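Local atomic coordinates of MetRS related protein (Pyrococcus horikoshii, PDB entry 2CWP), a protein that probably binds tRNA through an OB-fold domain related to the tRNA-binding domain of methionyl-tRNA synthetases. Residues F12-L21 / V101-W112; L61-L72 / E81-A89. All coordinates share one frame; numbering follows the deposited sequence.

Contacts 1 and 2 meet on one antiparallel sheet, since strands 17-27 and 65-69 are neighbours in it: Gln16 O probably accepts a hydrogen bond from Val70 N, 2.8 Å away. Contact 1 brings segment 101-112 alongside strand 17-27 and is a surface contact, its centre about 11 Å from that of the chain. Toward helix 9-13 it relies on an arginine and a tryptophan pair, and a water bridges a lysine to a glycine carbonyl midway along. The centre of contact 2 is about 2 Å from that of the chain; this partly buried contact is mainly aliphatic and aromatic, with leucine against phenylalanine at its heart. Along the sequence it is nested inside contact 1.

Contact 1 (F12-L21 / V101-W112); sequences FWKFQMKVGL and VPEEVPVGARVW
The end of the C-terminal segment of this OB-fold domain, from Val107 on, runs antiparallel beside the start of strand 17-27, with Lys18 and Arg110 as a non-hydrogen-bonded pair. Val111 N donates to Met17 O, Val19 N to Ala109 O and Gly108 N to Val19 O, the last at 2.8 Å and nearly straight (175°). Gly108 lies in the type II turn Pro106-Ala109, where its positive phi would jam a CB against the preceding carbonyl.

Val19 is the hydrophobic centre. Its CG2 meets Val105 CG1 at 3.6 Å and Val111 CG2 at 3.7 Å, and both Val19 methyls approach Val101 CG1; farther along, Leu21 CB packs on Val107 CG1. On the opposite side of the strand from Val19, Lys18 NZ donates to a water that donates to Gly108 O.

Toward the helix 9-13 end, the Arg110 chain is extended from CG to NE, carrying the guanidinium back past Met17. One nitrogen serves two carbonyls there: Arg110 NH2 lies 2.6 Å from Trp13 O and 2.8 Å from Phe15 O. Trp112 CE3 lies over one face of the guanidinium, and the edge of its six-membered ring points to the Trp13 face, centroids 4.7 Å apart, planes at 55°.

Contact 2 (L61-L72 / E81-A89); sequences LEGKKFIFVVNL and ESQGMLILA
Leu86 is wedged among Leu61, Phe66 and Phe68, and this buried side is the tightly packed part of the contact. With CG anti to the backbone N (chi1 174°), one methyl goes to strand 65-69 and the other to Leu61 in the loop before it. Leu86 CD1 lies over one face of the Phe68 ring, offset toward the rim and 4.1 Å from the centroid, in a CH-pi contact. The same methyl presses against Phe66 CB at 3.4 Å, and Leu86 CD2 reaches Leu61 CD2 at 3.7 Å. Phe68 is also met by the ring of Phe41 in an edge-to-face pair and, across the barrel interior, by Leu37 and Val39 of strand 35-40 and Ile48 of strand 45-50. Replacing Phe68 with alanine takes away the ring, which is likely to open a gap next to Leu86 CD1 and leave the Phe41 ring without its edge-to-face partner.

On the other face Val69 is buried as well, and its CG2 is unusually close to Ile87 CD1 at 3.3 Å. Ile67 CG2 rests on Ile87 CG1 at 3.9 Å. The loose side is at Met85, which is exposed: it bends at its thioether, and its CE meets Leu72 CD1 at 3.9 Å in a thin, peripheral contact.

Between these faces the backbones bond in antiparallel fashion. Val69 and Met85 form a hydrogen-bonded pair, with the bond from Met85 N to Val69 O the more bent (133°), and Ile87 N donates to Ile67 O. At the Ile67-Ile87 pair the second direct bond is replaced by a water that accepts from Ile67 N and donates to Ile87 O. The Leu86 and Phe68 side faces the interior of a curled antiparallel barrel, as in the OB fold to which this tRNA-binding domain family belongs.

Contact 1 (F12-L21 / V101-W112)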
loop_
_atom_site.group_PDB
_atom_site.type_symbol
_atom_site.label_atom_id
_atom_site.label_comp_id
_atom_site.label_asym_id
_atom_site.label_seq_id
_atom_site.Cartn_x
_atom_site.Cartn_y
_atom_site.Cartn_z
ATOM N N PHE A 12 17.943 -6.035 1.083
ATOM C CA PHE A 12 16.536 -5.855 1.474
ATOM C C PHE A 12 16.357 -4.428 1.984
ATOM O O PHE A 12 15.436 -3.714 1.563
ATOM C CB PHE A 12 16.169 -6.857 2.584
ATOM C CG PHE A 12 14.735 -6.767 3.070
ATOM C CD1 PHE A 12 13.665 -6.947 2.196
ATOM C CD2 PHE A 12 14.462 -6.550 4.419
ATOM C CE1 PHE A 12 12.339 -6.916 2.665
ATOM C CE2 PHE A 12 13.145 -6.516 4.901
ATOM C CZ PHE A 12 12.085 -6.698 4.021
ATOM N N TRP A 13 17.269 -4.028 2.874
ATOM C CA TRP A 13 17.269 -2.712 3.504
ATOM C C TRP A 13 17.208 -1.526 2.545
ATOM O O TRP A 13 16.879 -0.418 2.961
ATOM C CB TRP A 13 18.518 -2.537 4.382
ATOM C CG TRP A 13 18.588 -3.339 5.667
ATOM C CD1 TRP A 13 19.719 -3.605 6.397
ATOM C CD2 TRP A 13 17.501 -3.907 6.403
ATOM N NE1 TRP A 13 19.403 -4.297 7.536
ATOM C CE2 TRP A 13 18.048 -4.496 7.568
ATOM C CE3 TRP A 13 16.120 -3.976 6.198
ATOM C CZ2 TRP A 13 17.262 -5.142 8.521
ATOM C CZ3 TRP A 13 15.341 -4.618 7.149
ATOM C CH2 TRP A 13 15.916 -5.191 8.296
ATOM N N LYS A 14 17.543 -1.726 1.274
ATOM C CA LYS A 14 17.495 -0.596 0.355
ATOM C C LYS A 14 16.049 -0.220 0.034
ATOM O O LYS A 14 15.768 0.921 -0.311
ATOM C CB LYS A 14 18.277 -0.891 -0.932
ATOM C CG LYS A 14 17.731 -2.022 -1.766
ATOM C CD LYS A 14 18.623 -2.278 -2.963
ATOM C CE LYS A 14 18.076 -3.406 -3.812
ATOM N NZ LYS A 14 18.763 -3.510 -5.129
ATOM N N PHE A 15 15.133 -1.179 0.135
ATOM C CA PHE A 15 13.734 -0.877 -0.121
ATOM C C PHE A 15 13.173 -0.216 1.132
ATOM O O PHE A 15 13.550 -0.569 2.262
ATOM C CB PHE A 15 12.956 -2.145 -0.466
ATOM C CG PHE A 15 13.336 -2.726 -1.794
ATOM C CD1 PHE A 15 14.493 -3.486 -1.930
ATOM C CD2 PHE A 15 12.579 -2.447 -2.929
ATOM C CE1 PHE A 15 14.892 -3.956 -3.177
ATOM C CE2 PHE A 15 12.967 -2.909 -4.173
ATOM C CZ PHE A 15 14.126 -3.665 -4.299
ATOM N N GLN A 16 12.297 0.760 0.940
ATOM C CA GLN A 16 11.744 1.461 2.082
ATOM C C GLN A 16 10.262 1.280 2.256
ATOM O O GLN A 16 9.472 1.670 1.397
ATOM C CB GLN A 16 12.037 2.953 1.988
ATOM C CG GLN A 16 13.461 3.306 2.320
ATOM C CD GLN A 16 13.621 4.786 2.501
ATOM O OE1 GLN A 16 13.536 5.554 1.539
ATOM N NE2 GLN A 16 13.832 5.207 3.741
ATOM N N MET A 17 9.897 0.682 3.380
ATOM C CA MET A 17 8.496 0.472 3.708
ATOM C C MET A 17 8.224 1.356 4.917
ATOM O O MET A 17 9.033 1.429 5.833
ATOM C CB MET A 17 8.232 -0.998 4.042
ATOM C CG MET A 17 8.506 -1.937 2.886
ATOM S SD MET A 17 7.928 -3.628 3.146
ATOM C CE MET A 17 9.348 -4.357 4.049
ATOM N N LYS A 18 7.098 2.053 4.903
ATOM C CA LYS A 18 6.755 2.912 6.011
ATOM C C LYS A 18 5.284 2.749 6.330
ATOM O O LYS A 18 4.496 2.309 5.494
ATOM C CB LYS A 18 7.022 4.381 5.669
ATOM C CG LYS A 18 8.444 4.691 5.271
ATOM C CD LYS A 18 8.657 6.198 5.191
ATOM C CE LYS A 18 10.134 6.533 5.038
ATOM N NZ LYS A 18 10.386 7.999 5.242
ATOM N N VAL A 19 4.922 3.106 7.551
ATOM C CA VAL A 19 3.550 3.026 7.980
ATOM C C VAL A 19 2.841 4.232 7.397
ATOM O O VAL A 19 3.349 5.356 7.500
ATOM C CB VAL A 19 3.483 3.070 9.493
ATOM C CG1 VAL A 19 2.059 3.243 9.948
ATOM C CG2 VAL A 19 4.103 1.783 10.057
ATOM N N GLY A 20 1.684 4.002 6.780
ATOM C CA GLY A 20 0.935 5.102 6.191
ATOM C C GLY A 20 -0.528 5.056 6.567
ATOM O O GLY A 20 -1.096 3.969 6.676
ATOM N N LEU A 21 -1.142 6.225 6.774
ATOM C CA LEU A 21 -2.563 6.302 7.130
ATOM C C LEU A 21 -3.395 6.596 5.896
ATOM O O LEU A 21 -3.160 7.581 5.206
ATOM C CB LEU A 21 -2.804 7.403 8.177
ATOM C CG LEU A 21 -4.267 7.841 8.385
ATOM C CD1 LEU A 21 -5.090 6.647 8.859
ATOM C CD2 LEU A 21 -4.333 8.998 9.417
ATOM N N VAL A 101 -1.647 -2.022 10.454
ATOM C CA VAL A 101 -0.597 -1.736 11.429
ATOM C C VAL A 101 -1.346 -1.295 12.707
ATOM O O VAL A 101 -2.385 -0.642 12.611
ATOM C CB VAL A 101 0.289 -0.576 10.896
ATOM C CG1 VAL A 101 1.261 -0.097 11.947
ATOM C CG2 VAL A 101 1.017 -1.038 9.626
ATOM N N PRO A 102 -0.861 -1.662 13.912
ATOM C CA PRO A 102 -1.583 -1.229 15.128
ATOM C C PRO A 102 -1.785 0.300 15.128
ATOM O O PRO A 102 -0.950 1.047 14.612
ATOM C CB PRO A 102 -0.665 -1.682 16.261
ATOM C CG PRO A 102 0.031 -2.861 15.681
ATOM C CD PRO A 102 0.341 -2.425 14.270
ATOM N N GLU A 103 -2.880 0.762 15.716
ATOM C CA GLU A 103 -3.181 2.195 15.734
ATOM C C GLU A 103 -2.096 3.037 16.414
ATOM O O GLU A 103 -1.877 4.194 16.041
ATOM C CB GLU A 103 -4.529 2.441 16.415
ATOM C CG GLU A 103 -5.359 3.508 15.750
ATOM C CD GLU A 103 -6.085 2.994 14.521
ATOM O OE1 GLU A 103 -5.416 2.580 13.546
ATOM O OE2 GLU A 103 -7.335 3.001 14.536
ATOM N N GLU A 104 -1.406 2.441 17.383
ATOM C CA GLU A 104 -0.342 3.105 18.129
ATOM C C GLU A 104 0.868 3.533 17.295
ATOM O O GLU A 104 1.513 4.536 17.605
ATOM C CB GLU A 104 0.181 2.188 19.242
ATOM C CG GLU A 104 -0.769 1.875 20.385
ATOM C CD GLU A 104 -1.991 1.069 19.954
ATOM O OE1 GLU A 104 -1.901 0.331 18.945
ATOM O OE2 GLU A 104 -3.039 1.169 20.640
ATOM N N VAL A 105 1.199 2.777 16.249
ATOM C CA VAL A 105 2.380 3.112 15.451
ATOM C C VAL A 105 2.271 4.433 14.692
ATOM O O VAL A 105 1.407 4.608 13.839
ATOM C CB VAL A 105 2.717 1.986 14.447
ATOM C CG1 VAL A 105 3.956 2.362 13.650
ATOM C CG2 VAL A 105 2.936 0.679 15.191
ATOM N N PRO A 106 3.169 5.381 14.983
ATOM C CA PRO A 106 3.121 6.677 14.291
ATOM C C PRO A 106 3.314 6.549 12.768
ATOM O O PRO A 106 4.141 5.750 12.310
ATOM C CB PRO A 106 4.272 7.457 14.944
ATOM C CG PRO A 106 4.358 6.859 16.330
ATOM C CD PRO A 106 4.209 5.374 16.025
ATOM N N VAL A 107 2.564 7.333 11.995
ATOM C CA VAL A 107 2.691 7.314 10.549
ATOM C C VAL A 107 4.142 7.704 10.230
ATOM O O VAL A 107 4.745 8.508 10.945
ATOM C CB VAL A 107 1.703 8.324 9.856
ATOM C CG1 VAL A 107 0.239 7.924 10.134
ATOM C CG2 VAL A 107 1.952 9.736 10.362
ATOM N N GLY A 108 4.712 7.121 9.183
ATOM C CA GLY A 108 6.086 7.450 8.851
ATOM C C GLY A 108 7.090 6.475 9.459
ATOM O O GLY A 108 8.244 6.443 9.034
ATOM N N ALA A 109 6.677 5.691 10.454
ATOM C CA ALA A 109 7.592 4.715 11.062
ATOM C C ALA A 109 8.141 3.793 9.979
ATOM O O ALA A 109 7.423 3.432 9.040
ATOM C CB ALA A 109 6.874 3.892 12.089
ATOM N N ARG A 110 9.403 3.398 10.092
ATOM C CA ARG A 110 9.932 2.502 9.074
ATOM C C ARG A 110 9.564 1.055 9.387
ATOM O O ARG A 110 9.559 0.643 10.547
ATOM C CB ARG A 110 11.449 2.604 8.937
ATOM C CG ARG A 110 11.865 1.892 7.665
ATOM C CD ARG A 110 13.324 1.974 7.335
ATOM N NE ARG A 110 13.589 1.187 6.128
ATOM C CZ ARG A 110 14.805 0.929 5.660
ATOM N NH1 ARG A 110 15.869 1.403 6.299
ATOM N NH2 ARG A 110 14.957 0.184 4.571
ATOM N N VAL A 111 9.254 0.288 8.349
ATOM C CA VAL A 111 8.896 -1.116 8.529
ATOM C C VAL A 111 10.012 -1.938 7.898
ATOM O O VAL A 111 10.217 -1.872 6.683
ATOM C CB VAL A 111 7.537 -1.421 7.856
ATOM C CG1 VAL A 111 7.269 -2.915 7.837
ATOM C CG2 VAL A 111 6.421 -0.695 8.621
ATOM N N TRP A 112 10.720 -2.715 8.721
ATOM C CA TRP A 112 11.847 -3.512 8.235
ATOM C C TRP A 112 12.341 -4.519 9.276
ATOM O O TRP A 112 11.727 -4.613 10.360
ATOM C CB TRP A 112 12.985 -2.562 7.867
ATOM C CG TRP A 112 13.524 -1.812 9.064
ATOM C CD1 TRP A 112 12.870 -1.556 10.241
ATOM C CD2 TRP A 112 14.807 -1.189 9.179
ATOM N NE1 TRP A 112 13.666 -0.813 11.078
ATOM C CE2 TRP A 112 14.861 -0.571 10.454
ATOM C CE3 TRP A 112 15.920 -1.089 8.330
ATOM C CZ2 TRP A 112 15.983 0.136 10.900
ATOM C CZ3 TRP A 112 17.039 -0.383 8.773
ATOM C CH2 TRP A 112 17.061 0.220 10.050
ATOM O OXT TRP A 112 13.350 -5.205 9.005
HETATM O O HOH W 1 9.215 8.616 7.543
#

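Contact 2 (L61-L72 / E81-A89)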
loop_
_atom_site.group_PDB
_atom_site.type_symbol
_atom_site.label_atom_id
_atom_site.label_comp_id
_atom_site.label_asym_id
_atom_site.label_seq_id
_atom_site.Cartn_x
_atom_site.Cartn_y
_atom_site.Cartn_z
ATOM N N LEU A 61 -10.391 0.180 3.984
ATOM C CA LEU A 61 -9.029 0.731 4.059
ATOM C C LEU A 61 -9.005 2.128 4.669
ATOM O O LEU A 61 -8.098 2.473 5.412
ATOM C CB LEU A 61 -8.403 0.776 2.668
ATOM C CG LEU A 61 -8.230 -0.582 1.980
ATOM C CD1 LEU A 61 -8.741 -0.505 0.556
ATOM C CD2 LEU A 61 -6.778 -0.983 2.006
ATOM N N GLU A 62 -10.011 2.929 4.345
ATOM C CA GLU A 62 -10.107 4.286 4.862
ATOM C C GLU A 62 -10.057 4.350 6.366
ATOM O O GLU A 62 -10.768 3.624 7.044
ATOM C CB GLU A 62 -11.402 4.952 4.413
ATOM C CG GLU A 62 -11.367 5.468 3.012
ATOM C CD GLU A 62 -12.215 6.712 2.838
ATOM O OE1 GLU A 62 -12.336 7.173 1.691
ATOM O OE2 GLU A 62 -12.754 7.225 3.837
ATOM N N GLY A 63 -9.218 5.244 6.875
ATOM C CA GLY A 63 -9.088 5.416 8.302
ATOM C C GLY A 63 -8.054 4.520 8.954
ATOM O O GLY A 63 -7.715 4.727 10.118
ATOM N N LYS A 64 -7.542 3.530 8.227
ATOM C CA LYS A 64 -6.554 2.622 8.821
ATOM C C LYS A 64 -5.112 2.874 8.378
ATOM O O LYS A 64 -4.861 3.553 7.383
ATOM C CB LYS A 64 -6.892 1.168 8.486
ATOM C CG LYS A 64 -8.359 0.787 8.582
ATOM C CD LYS A 64 -8.919 0.931 9.973
ATOM C CE LYS A 64 -9.723 -0.315 10.341
ATOM N NZ LYS A 64 -10.626 -0.740 9.236
ATOM N N LYS A 65 -4.174 2.302 9.133
ATOM C CA LYS A 65 -2.752 2.391 8.830
ATOM C C LYS A 65 -2.310 1.051 8.243
ATOM O O LYS A 65 -2.775 -0.006 8.688
ATOM C CB LYS A 65 -1.943 2.666 10.100
ATOM C CG LYS A 65 -2.244 4.016 10.723
ATOM C CD LYS A 65 -1.345 4.300 11.913
ATOM C CE LYS A 65 -1.745 5.616 12.553
ATOM N NZ LYS A 65 -0.923 5.922 13.748
ATOM N N PHE A 66 -1.409 1.104 7.262
ATOM C CA PHE A 66 -0.880 -0.095 6.617
ATOM C C PHE A 66 0.586 0.114 6.241
ATOM O O PHE A 66 1.115 1.228 6.333
ATOM C CB PHE A 66 -1.638 -0.424 5.327
ATOM C CG PHE A 66 -3.096 -0.654 5.522
ATOM C CD1 PHE A 66 -4.006 0.383 5.329
ATOM C CD2 PHE A 66 -3.565 -1.897 5.923
ATOM C CE1 PHE A 66 -5.378 0.179 5.537
ATOM C CE2 PHE A 66 -4.932 -2.111 6.135
ATOM C CZ PHE A 66 -5.839 -1.070 5.941
ATOM N N ILE A 67 1.217 -0.970 5.802
ATOM C CA ILE A 67 2.599 -0.937 5.369
ATOM C C ILE A 67 2.599 -0.609 3.884
ATOM O O ILE A 67 1.816 -1.173 3.124
ATOM C CB ILE A 67 3.246 -2.291 5.524
ATOM C CG1 ILE A 67 3.099 -2.768 6.969
ATOM C CG2 ILE A 67 4.690 -2.210 5.057
ATOM C CD1 ILE A 67 3.413 -4.260 7.138
ATOM N N PHE A 68 3.473 0.291 3.470
ATOM C CA PHE A 68 3.567 0.675 2.062
ATOM C C PHE A 68 5.038 0.750 1.652
ATOM O O PHE A 68 5.869 1.250 2.424
ATOM C CB PHE A 68 2.966 2.076 1.820
ATOM C CG PHE A 68 1.485 2.185 2.083
ATOM C CD1 PHE A 68 1.005 2.431 3.365
ATOM C CD2 PHE A 68 0.575 2.107 1.026
ATOM C CE1 PHE A 68 -0.373 2.609 3.605
ATOM C CE2 PHE A 68 -0.795 2.280 1.243
ATOM C CZ PHE A 68 -1.272 2.535 2.538
ATOM N N VAL A 69 5.363 0.246 0.459
ATOM C CA VAL A 69 6.727 0.354 -0.068
ATOM C C VAL A 69 6.682 1.725 -0.752
ATOM O O VAL A 69 5.877 1.910 -1.663
ATOM C CB VAL A 69 7.025 -0.673 -1.169
ATOM C CG1 VAL A 69 8.495 -0.613 -1.512
ATOM C CG2 VAL A 69 6.644 -2.051 -0.736
ATOM N N VAL A 70 7.543 2.658 -0.340
ATOM C CA VAL A 70 7.528 4.020 -0.878
ATOM C C VAL A 70 8.686 4.529 -1.757
ATOM O O VAL A 70 8.653 5.684 -2.208
ATOM C CB VAL A 70 7.357 5.049 0.265
ATOM C CG1 VAL A 70 6.082 4.750 1.052
ATOM C CG2 VAL A 70 8.579 5.021 1.186
ATOM N N ASN A 71 9.703 3.708 -2.001
ATOM C CA ASN A 71 10.812 4.163 -2.837
ATOM C C ASN A 71 10.896 3.369 -4.130
ATOM O O ASN A 71 11.984 3.033 -4.590
ATOM C CB ASN A 71 12.154 4.104 -2.070
ATOM C CG ASN A 71 12.644 2.678 -1.811
ATOM O OD1 ASN A 71 11.854 1.744 -1.657
ATOM N ND2 ASN A 71 13.961 2.519 -1.735
ATOM N N LEU A 72 9.737 3.076 -4.711
ATOM C CA LEU A 72 9.666 2.341 -5.966
ATOM C C LEU A 72 9.511 3.318 -7.131
ATOM O O LEU A 72 9.179 4.489 -6.936
ATOM C CB LEU A 72 8.476 1.377 -5.974
ATOM C CG LEU A 72 8.424 0.214 -4.977
ATOM C CD1 LEU A 72 7.279 -0.706 -5.361
ATOM C CD2 LEU A 72 9.729 -0.543 -4.977
ATOM N N GLU A 81 -1.249 8.165 -11.310
ATOM C CA GLU A 81 0.131 8.076 -10.858
ATOM C C GLU A 81 0.193 7.454 -9.467
ATOM O O GLU A 81 -0.286 8.036 -8.500
ATOM C CB GLU A 81 0.750 9.482 -10.840
ATOM C CG GLU A 81 2.200 9.577 -10.364
ATOM C CD GLU A 81 3.205 9.083 -11.395
ATOM O OE1 GLU A 81 3.173 7.879 -11.720
ATOM O OE2 GLU A 81 4.027 9.899 -11.881
ATOM N N SER A 82 0.772 6.260 -9.379
ATOM C CA SER A 82 0.921 5.568 -8.107
ATOM C C SER A 82 2.341 5.811 -7.583
ATOM O O SER A 82 3.319 5.464 -8.239
ATOM C CB SER A 82 0.679 4.070 -8.293
ATOM O OG SER A 82 0.947 3.368 -7.093
ATOM N N GLN A 83 2.451 6.400 -6.399
ATOM C CA GLN A 83 3.758 6.702 -5.811
ATOM C C GLN A 83 4.150 5.741 -4.677
ATOM O O GLN A 83 4.819 6.142 -3.722
ATOM C CB GLN A 83 3.757 8.130 -5.257
ATOM C CG GLN A 83 3.215 9.195 -6.197
ATOM C CD GLN A 83 3.025 10.524 -5.494
ATOM O OE1 GLN A 83 2.171 10.661 -4.618
ATOM N NE2 GLN A 83 3.830 11.511 -5.866
ATOM N N GLY A 84 3.731 4.488 -4.781
ATOM C CA GLY A 84 4.058 3.517 -3.754
ATOM C C GLY A 84 3.253 2.252 -3.931
ATOM O O GLY A 84 2.623 2.048 -4.963
ATOM N N MET A 85 3.247 1.395 -2.919
ATOM C CA MET A 85 2.503 0.162 -3.038
ATOM C C MET A 85 2.088 -0.431 -1.694
ATOM O O MET A 85 2.918 -0.618 -0.804
ATOM C CB MET A 85 3.337 -0.836 -3.828
ATOM C CG MET A 85 2.654 -2.138 -4.097
ATOM S SD MET A 85 3.660 -3.128 -5.222
ATOM C CE MET A 85 5.002 -3.604 -4.110
ATOM N N LEU A 86 0.797 -0.725 -1.574
ATOM C CA LEU A 86 0.223 -1.308 -0.367
ATOM C C LEU A 86 0.663 -2.763 -0.184
ATOM O O LEU A 86 0.483 -3.585 -1.078
ATOM C CB LEU A 86 -1.305 -1.260 -0.443
ATOM C CG LEU A 86 -2.085 -1.958 0.688
ATOM C CD1 LEU A 86 -1.782 -1.284 2.009
ATOM C CD2 LEU A 86 -3.595 -1.919 0.403
ATOM N N ILE A 87 1.234 -3.072 0.970
ATOM C CA ILE A 87 1.662 -4.441 1.278
ATOM C C ILE A 87 0.516 -5.217 1.956
ATOM O O ILE A 87 -0.129 -4.712 2.874
ATOM C CB ILE A 87 2.874 -4.455 2.239
ATOM C CG1 ILE A 87 4.078 -3.776 1.577
ATOM C CG2 ILE A 87 3.203 -5.898 2.644
ATOM C CD1 ILE A 87 4.471 -4.379 0.230
ATOM N N LEU A 88 0.273 -6.438 1.495
ATOM C CA LEU A 88 -0.763 -7.290 2.061
ATOM C C LEU A 88 -0.367 -8.750 2.000
ATOM O O LEU A 88 0.687 -9.087 1.444
ATOM C CB LEU A 88 -2.082 -7.092 1.320
ATOM C CG LEU A 88 -2.071 -6.974 -0.201
ATOM C CD1 LEU A 88 -1.737 -8.297 -0.861
ATOM C CD2 LEU A 88 -3.444 -6.491 -0.621
ATOM N N ALA A 89 -1.195 -9.612 2.595
ATOM C CA ALA A 89 -0.946 -11.052 2.582
ATOM C C ALA A 89 -1.801 -11.644 1.475
ATOM O O ALA A 89 -2.877 -11.134 1.181
ATOM C CB ALA A 89 -1.330 -11.682 3.921
HETATM O O HOH W 2 0.038 -3.512 5.483
#